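Local coordinates for protein TetR family transcriptional regulator (Streptomyces coelicolor, PDB 6SRN) that responds to a bacterial hormone that controls antibiotic production, acting as a TetR-family transcriptional regulator that probably binds DNA as a dimer, at the interface of chains A and B. Sequence-based numbering; all coordinates share one arbitrary frame. Chains: chain A/B, TetR family transcriptional regulator.

The three contacts follow one another along the two-fold interface of chains A and B. The C-alpha centres of contact 1 and contact 2 are about 11 Å apart, and so are those of contact 2 and contact 3. The C-alpha centres of contacts 1 and 3 are about 20 Å apart. Contacts 1 and 2 share A:Tyr144 and B:His186; contacts 2 and 3 share B:Ala180 and B:Leu204. Helix 170-192 takes part in all three, and helix 197-212 dominates contact 3. Contact 1 is the polar end, whereas contacts 2 and 3 are apolar. A:Tyr144 and A:Phe182 line the hormone pocket, so contacts 1 and 2 adjoin it.

Contact 1: the interface of chains A and B. Residues chain A 133, 142-145; chain B 186, 190-191.
This patch docks the loop just before helix 145-161 of chain A, together with A:Arg133, onto the C-terminal end of helix 170-192 of chain B. A:Tyr144 is the central side chain. From its CB, the ring carbon CG lies anti to the carbonyl carbon (chi1 -43°). The side chain crosses that of B:Asn190 at about a right angle, yet ring and amide planes are 29° apart. Ring atom CD2 meets B:Leu191 CG at 4.0 Å. Next, CE2 meets B:Asn190 CB at 3.9 Å, with this CB at the ring edge, in plane. At the tip, the phenol OH donates a hydrogen bond to the amide oxygen B:Asn190 OD1 at 2.9 Å. The donor stands above the carbonyl plane, at a C=O...donor angle of 137°. The same OH reaches the edge of the imidazole of B:His186, 3.2 Å from CD2. A:Pro143 CB sits over the centre of one tyrosine face and braces it.

B:Asn190 is also held by its main chain. A:Arg133 NH1 donates to B:Asn190 O at 3.1 Å, again from above the carbonyl plane. Water 1 lies 2.9 Å from the guanidinium A:Arg133 NH2 and also bonds to B:Asn190 O. The positive guanidinium may suit the negative end of the helix dipole here. B:Leu191 CD2 packs 3.6 Å from A:Pro143 O. A:Tyr144 and A:Pro143 line the ligand pocket, so the site ties the pocket wall to the partner subunit.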
# COMPACT_ATOMS: atom_id res chain seq x y z
N ARG A 133 6.88 -3.47 -9.02
CA ARG A 133 7.88 -4.55 -8.95
C ARG A 133 7.48 -5.88 -9.59
O ARG A 133 8.33 -6.56 -10.10
CB ARG A 133 8.35 -4.85 -7.53
CG ARG A 133 7.25 -5.37 -6.62
CD ARG A 133 7.59 -5.25 -5.15
NE ARG A 133 8.70 -6.10 -4.73
CZ ARG A 133 8.60 -7.31 -4.17
NH1 ARG A 133 7.42 -7.91 -3.94
NH2 ARG A 133 9.70 -7.91 -3.79
N LEU A 142 14.28 -5.64 -1.73
CA LEU A 142 13.01 -5.94 -1.09
C LEU A 142 12.45 -4.66 -0.47
O LEU A 142 13.19 -3.94 0.23
CB LEU A 142 13.19 -6.99 0.02
CG LEU A 142 13.28 -8.46 -0.42
CD1 LEU A 142 13.65 -9.29 0.79
CD2 LEU A 142 12.02 -9.03 -1.05
N PRO A 143 11.15 -4.41 -0.70
CA PRO A 143 10.52 -3.30 0.03
C PRO A 143 10.33 -3.55 1.53
O PRO A 143 10.41 -4.71 2.01
CB PRO A 143 9.19 -3.16 -0.67
CG PRO A 143 8.86 -4.57 -1.07
CD PRO A 143 10.16 -5.13 -1.52
N TYR A 144 10.14 -2.48 2.26
CA TYR A 144 9.66 -2.44 3.66
C TYR A 144 10.71 -2.84 4.69
O TYR A 144 10.70 -2.30 5.83
CB TYR A 144 8.37 -3.29 3.86
CG TYR A 144 7.38 -3.09 2.73
CD1 TYR A 144 6.87 -1.82 2.39
CD2 TYR A 144 6.98 -4.16 1.92
CE1 TYR A 144 6.05 -1.65 1.32
CE2 TYR A 144 6.13 -3.98 0.85
CZ TYR A 144 5.69 -2.72 0.53
OH TYR A 144 4.90 -2.56 -0.57
N VAL A 145 11.58 -3.79 4.34
CA VAL A 145 12.46 -4.36 5.33
C VAL A 145 13.52 -3.37 5.84
O VAL A 145 13.88 -3.40 7.00
CB VAL A 145 13.06 -5.70 4.91
CG1 VAL A 145 12.00 -6.73 4.60
CG2 VAL A 145 13.93 -5.52 3.73
N HIS B 186 -0.87 -5.33 1.69
CA HIS B 186 0.04 -5.18 0.56
C HIS B 186 1.43 -5.64 0.92
O HIS B 186 2.07 -6.35 0.15
CB HIS B 186 0.03 -3.74 0.08
CG HIS B 186 0.66 -3.58 -1.23
ND1 HIS B 186 0.02 -3.89 -2.41
CD2 HIS B 186 1.89 -3.12 -1.58
CE1 HIS B 186 0.84 -3.66 -3.42
NE2 HIS B 186 1.96 -3.15 -2.94
N ASN B 190 3.36 -8.68 -0.83
CA ASN B 190 4.61 -8.46 -1.54
C ASN B 190 5.70 -9.36 -0.99
O ASN B 190 6.48 -9.93 -1.78
CB ASN B 190 5.09 -7.02 -1.40
CG ASN B 190 4.33 -6.00 -2.25
OD1 ASN B 190 4.77 -4.87 -2.31
ND2 ASN B 190 3.25 -6.37 -2.91
N LEU B 191 5.80 -9.43 0.35
CA LEU B 191 6.87 -10.17 0.97
C LEU B 191 6.60 -11.64 1.16
O LEU B 191 7.52 -12.44 1.02
CB LEU B 191 7.22 -9.56 2.33
CG LEU B 191 7.72 -8.09 2.31
CD1 LEU B 191 8.06 -7.66 3.74
CD2 LEU B 191 8.91 -7.93 1.38
O HOH W 1 9.26 -10.74 -3.31

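Contact 2: the interface of chains A and B. Residues chain A 144, 179-180, 182-184; chain B 179-180, 182-184, 186-187, 204.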
# COMPACT_ATOMS: atom_id res chain seq x y z
N TYR A 144 10.14 -2.48 2.26
CA TYR A 144 9.66 -2.44 3.66
C TYR A 144 10.71 -2.84 4.69
O TYR A 144 10.70 -2.30 5.83
CB TYR A 144 8.37 -3.29 3.86
CG TYR A 144 7.38 -3.09 2.73
CD1 TYR A 144 6.87 -1.82 2.39
CD2 TYR A 144 6.98 -4.16 1.92
CE1 TYR A 144 6.05 -1.65 1.32
CE2 TYR A 144 6.13 -3.98 0.85
CZ TYR A 144 5.69 -2.72 0.53
OH TYR A 144 4.90 -2.56 -0.57
N ALA A 179 4.07 -0.55 7.59
CA ALA A 179 2.94 -0.94 6.72
C ALA A 179 1.86 0.14 6.70
O ALA A 179 1.33 0.48 5.63
CB ALA A 179 2.33 -2.23 7.19
N ALA A 180 1.53 0.69 7.86
CA ALA A 180 0.49 1.74 7.91
C ALA A 180 0.92 3.01 7.15
O ALA A 180 0.12 3.61 6.42
CB ALA A 180 0.18 2.07 9.30
N PHE A 182 3.23 3.17 4.79
CA PHE A 182 3.22 2.81 3.41
C PHE A 182 1.82 2.95 2.79
O PHE A 182 1.62 3.49 1.71
CB PHE A 182 3.71 1.37 3.19
CG PHE A 182 3.41 0.93 1.80
CD1 PHE A 182 4.12 1.40 0.71
CD2 PHE A 182 2.30 0.12 1.55
CE1 PHE A 182 3.72 1.09 -0.59
CE2 PHE A 182 1.92 -0.20 0.27
CZ PHE A 182 2.63 0.29 -0.82
N GLY A 183 0.83 2.41 3.49
CA GLY A 183 -0.50 2.41 2.96
C GLY A 183 -1.06 3.83 2.84
O GLY A 183 -1.65 4.21 1.82
N MET A 184 -0.82 4.63 3.88
CA MET A 184 -1.26 6.03 3.89
C MET A 184 -0.68 6.80 2.70
O MET A 184 -1.42 7.50 1.97
CB MET A 184 -0.89 6.66 5.22
CG MET A 184 -1.21 8.10 5.37
SD MET A 184 -0.05 9.22 4.56
CE MET A 184 1.54 8.79 5.25
N ALA B 179 -6.47 2.88 4.93
CA ALA B 179 -5.09 3.02 4.44
C ALA B 179 -4.15 2.07 5.19
O ALA B 179 -3.29 1.42 4.57
CB ALA B 179 -4.60 4.43 4.62
N ALA B 180 -4.29 1.99 6.50
CA ALA B 180 -3.42 1.09 7.28
C ALA B 180 -3.62 -0.39 6.91
O ALA B 180 -2.66 -1.15 6.77
CB ALA B 180 -3.64 1.29 8.71
N PHE B 182 -4.93 -1.52 4.10
CA PHE B 182 -4.41 -1.65 2.77
C PHE B 182 -2.89 -1.91 2.79
O PHE B 182 -2.35 -2.78 2.11
CB PHE B 182 -4.69 -0.42 1.91
CG PHE B 182 -3.88 -0.47 0.66
CD1 PHE B 182 -4.19 -1.34 -0.38
CD2 PHE B 182 -2.70 0.27 0.56
CE1 PHE B 182 -3.33 -1.47 -1.46
CE2 PHE B 182 -1.87 0.15 -0.52
CZ PHE B 182 -2.17 -0.73 -1.55
N GLY B 183 -2.19 -1.09 3.56
CA GLY B 183 -0.76 -1.20 3.58
C GLY B 183 -0.29 -2.52 4.17
O GLY B 183 0.60 -3.19 3.64
N MET B 184 -0.94 -2.93 5.26
CA MET B 184 -0.62 -4.21 5.92
C MET B 184 -0.79 -5.38 4.95
O MET B 184 0.11 -6.23 4.82
CB MET B 184 -1.49 -4.35 7.16
CG MET B 184 -1.34 -5.62 7.90
SD MET B 184 -2.21 -7.03 7.17
CE MET B 184 -3.90 -6.50 7.05
N HIS B 186 -0.87 -5.33 1.69
CA HIS B 186 0.04 -5.18 0.56
C HIS B 186 1.43 -5.64 0.92
O HIS B 186 2.07 -6.35 0.15
CB HIS B 186 0.03 -3.74 0.08
CG HIS B 186 0.66 -3.58 -1.23
ND1 HIS B 186 0.02 -3.89 -2.41
CD2 HIS B 186 1.89 -3.12 -1.58
CE1 HIS B 186 0.84 -3.66 -3.42
NE2 HIS B 186 1.96 -3.15 -2.94
N VAL B 187 1.91 -5.22 2.10
CA VAL B 187 3.20 -5.69 2.53
C VAL B 187 3.21 -7.21 2.65
O VAL B 187 4.17 -7.86 2.24
CB VAL B 187 3.62 -5.04 3.89
CG1 VAL B 187 4.83 -5.74 4.51
CG2 VAL B 187 3.83 -3.53 3.77
N LEU B 204 -1.21 -4.85 14.17
CA LEU B 204 -1.54 -3.47 13.79
C LEU B 204 -2.94 -3.09 14.32
O LEU B 204 -3.10 -1.98 14.85
CB LEU B 204 -1.52 -3.36 12.25
CG LEU B 204 -2.08 -2.07 11.64
CD1 LEU B 204 -1.33 -0.87 12.14
CD2 LEU B 204 -2.03 -2.17 10.11
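The main-chain oxygen A:Ala179 O is the best-held polar atom, gripped by one N-H of its own helix and met by a carbon of the partner. The N-H is that of A:Gly183, whose N lies 2.9 Å from A:Ala179 O, one turn further along. B:Gly183 CA closes over A:Ala179 O at 3.4 Å as a carbon contact. No hydrogen bond crosses this patch. The glycines let the backbones come close: A:Gly183 CA and B:Gly183 CA are 3.7 Å apart. Alongside, A:Ala180 CB meets B:Ala180 CB at 3.9 Å.

Aromatic groups flank this core. A:Phe182 has CG anti to the backbone N (chi1 168°), and B:Gly183 CA lies at its ring edge, in plane. Its CE2 touches B:Phe182 CE2 at 3.9 Å as the two side chains cross obliquely. The same CE2 also packs 3.5 Å from B:His186 CD2. The OH of A:Tyr144 stands over the rim of one face of A:Phe182. B:Val187 CG2 points at the tyrosine ring from the face opposite A:Pro143, 3.5 Å from the centroid of the A:Tyr144 ring, a CH-pi contact. The ring is thus held between its own A:Pro143 and the partner's B:Val187.

The two copies of helix 170-192 cross here on the two-fold axis, in the middle of the dimer interface.

Contact 3: the interface of chains A and B. Residues chain A 176, 204, 207-208, 211; chain B 176, 180, 204, 207-208, 211.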
# COMPACT_ATOMS: atom_id res chain seq x y z
N SER A 176 4.19 -2.57 11.99
CA SER A 176 2.87 -1.91 11.90
C SER A 176 3.02 -0.48 11.38
O SER A 176 2.23 0.02 10.57
CB SER A 176 2.15 -1.92 13.23
OG SER A 176 1.85 -3.27 13.66
N LEU A 204 -3.63 9.54 11.02
CA LEU A 204 -3.28 8.15 11.29
C LEU A 204 -2.19 8.07 12.39
O LEU A 204 -2.31 7.23 13.28
CB LEU A 204 -2.76 7.51 9.98
CG LEU A 204 -2.10 6.13 10.11
CD1 LEU A 204 -3.05 5.13 10.69
CD2 LEU A 204 -1.59 5.68 8.72
N LEU A 207 -3.42 8.29 15.96
CA LEU A 207 -3.88 7.01 16.51
C LEU A 207 -2.71 6.08 16.85
O LEU A 207 -2.65 5.50 17.93
CB LEU A 207 -4.76 6.30 15.49
CG LEU A 207 -6.02 7.00 15.02
CD1 LEU A 207 -6.70 6.18 13.94
CD2 LEU A 207 -6.97 7.24 16.18
N MET A 208 -1.76 5.93 15.93
CA MET A 208 -0.69 4.96 16.15
C MET A 208 0.14 5.35 17.34
O MET A 208 0.46 4.49 18.14
CB MET A 208 0.19 4.86 14.91
CG MET A 208 -0.67 4.46 13.75
SD MET A 208 -1.00 2.71 13.72
CE MET A 208 0.62 1.92 13.44
N ALA A 211 -1.45 4.86 20.70
CA ALA A 211 -1.38 3.44 21.06
C ALA A 211 0.01 2.96 21.46
O ALA A 211 0.14 1.93 22.13
CB ALA A 211 -1.92 2.62 19.93
N SER B 176 -8.03 6.29 7.99
CA SER B 176 -6.81 5.73 8.62
C SER B 176 -6.86 4.21 8.61
O SER B 176 -5.87 3.51 8.36
CB SER B 176 -6.62 6.25 10.02
OG SER B 176 -6.40 7.69 10.03
N ALA B 180 -4.29 1.99 6.50
CA ALA B 180 -3.42 1.09 7.28
C ALA B 180 -3.62 -0.39 6.91
O ALA B 180 -2.66 -1.15 6.77
CB ALA B 180 -3.64 1.29 8.71
N LEU B 204 -1.21 -4.85 14.17
CA LEU B 204 -1.54 -3.47 13.79
C LEU B 204 -2.94 -3.09 14.32
O LEU B 204 -3.10 -1.98 14.85
CB LEU B 204 -1.52 -3.36 12.25
CG LEU B 204 -2.08 -2.07 11.64
CD1 LEU B 204 -1.33 -0.87 12.14
CD2 LEU B 204 -2.03 -2.17 10.11
N LEU B 207 -3.10 -1.97 17.93
CA LEU B 207 -2.78 -0.56 18.13
C LEU B 207 -3.93 0.35 17.68
O LEU B 207 -4.33 1.27 18.40
CB LEU B 207 -1.55 -0.18 17.32
CG LEU B 207 -0.25 -0.92 17.61
CD1 LEU B 207 0.83 -0.48 16.63
CD2 LEU B 207 0.20 -0.68 19.03
N MET B 208 -4.47 0.11 16.50
CA MET B 208 -5.49 1.02 15.96
C MET B 208 -6.71 1.02 16.83
O MET B 208 -7.23 2.08 17.12
CB MET B 208 -5.85 0.63 14.54
CG MET B 208 -4.60 0.66 13.70
SD MET B 208 -4.17 2.30 13.18
CE MET B 208 -5.52 2.84 12.08
N ALA B 211 -6.40 2.75 20.14
CA ALA B 211 -6.50 4.20 19.93
C ALA B 211 -7.91 4.70 19.62
O ALA B 211 -8.20 5.89 19.79
CB ALA B 211 -5.54 4.61 18.86
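In TetR-family regulators, two helices from each subunit typically pack as a four-helix bundle to form the dimer. Here they are helices 170-192 and 197-212, and this patch is the part carried mainly by 197-212.

The sulfur contact lies at the two-fold axis. A:Met208 SD and B:Met208 SD approach to 3.2 Å, which is tight for two thioether sulfurs. Each methionine has CG anti to the carbonyl carbon and then bends at chi2 (-81°) and chi3 (-65°). The two side chains cross obliquely, and the bends turn each methyl away from the opposing sulfur, toward Leu204 CD1 and Leu207 CD1 of the partner.

Aliphatic contacts surround this pair. A:Met208 CE reaches B:Leu204 CD1 at 3.6 Å, the side chains crossing at about a right angle. The same methyl also touches B:Leu207 CD1 at 4.0 Å. A:Leu204 has CG anti to the backbone N (chi1 169°), and its CD1 packs on B:Ser176 CB at 3.8 Å. A:Leu207 CD1 lies on the same carbon, 3.9 Å from B:Ser176 CB. A:Ala211 CB sits 3.7 Å from B:Leu207 CA, so the helices approach closely here.

Contacts of carbon with oxygen come last, and no hydrogen bond joins the chains here. A:Ala211 CB presses against the main-chain oxygen B:Leu207 O at 3.2 Å. The hydroxyl A:Ser176 OG rests against the backbone of the partner helix, 3.4 Å from B:Leu204 CA.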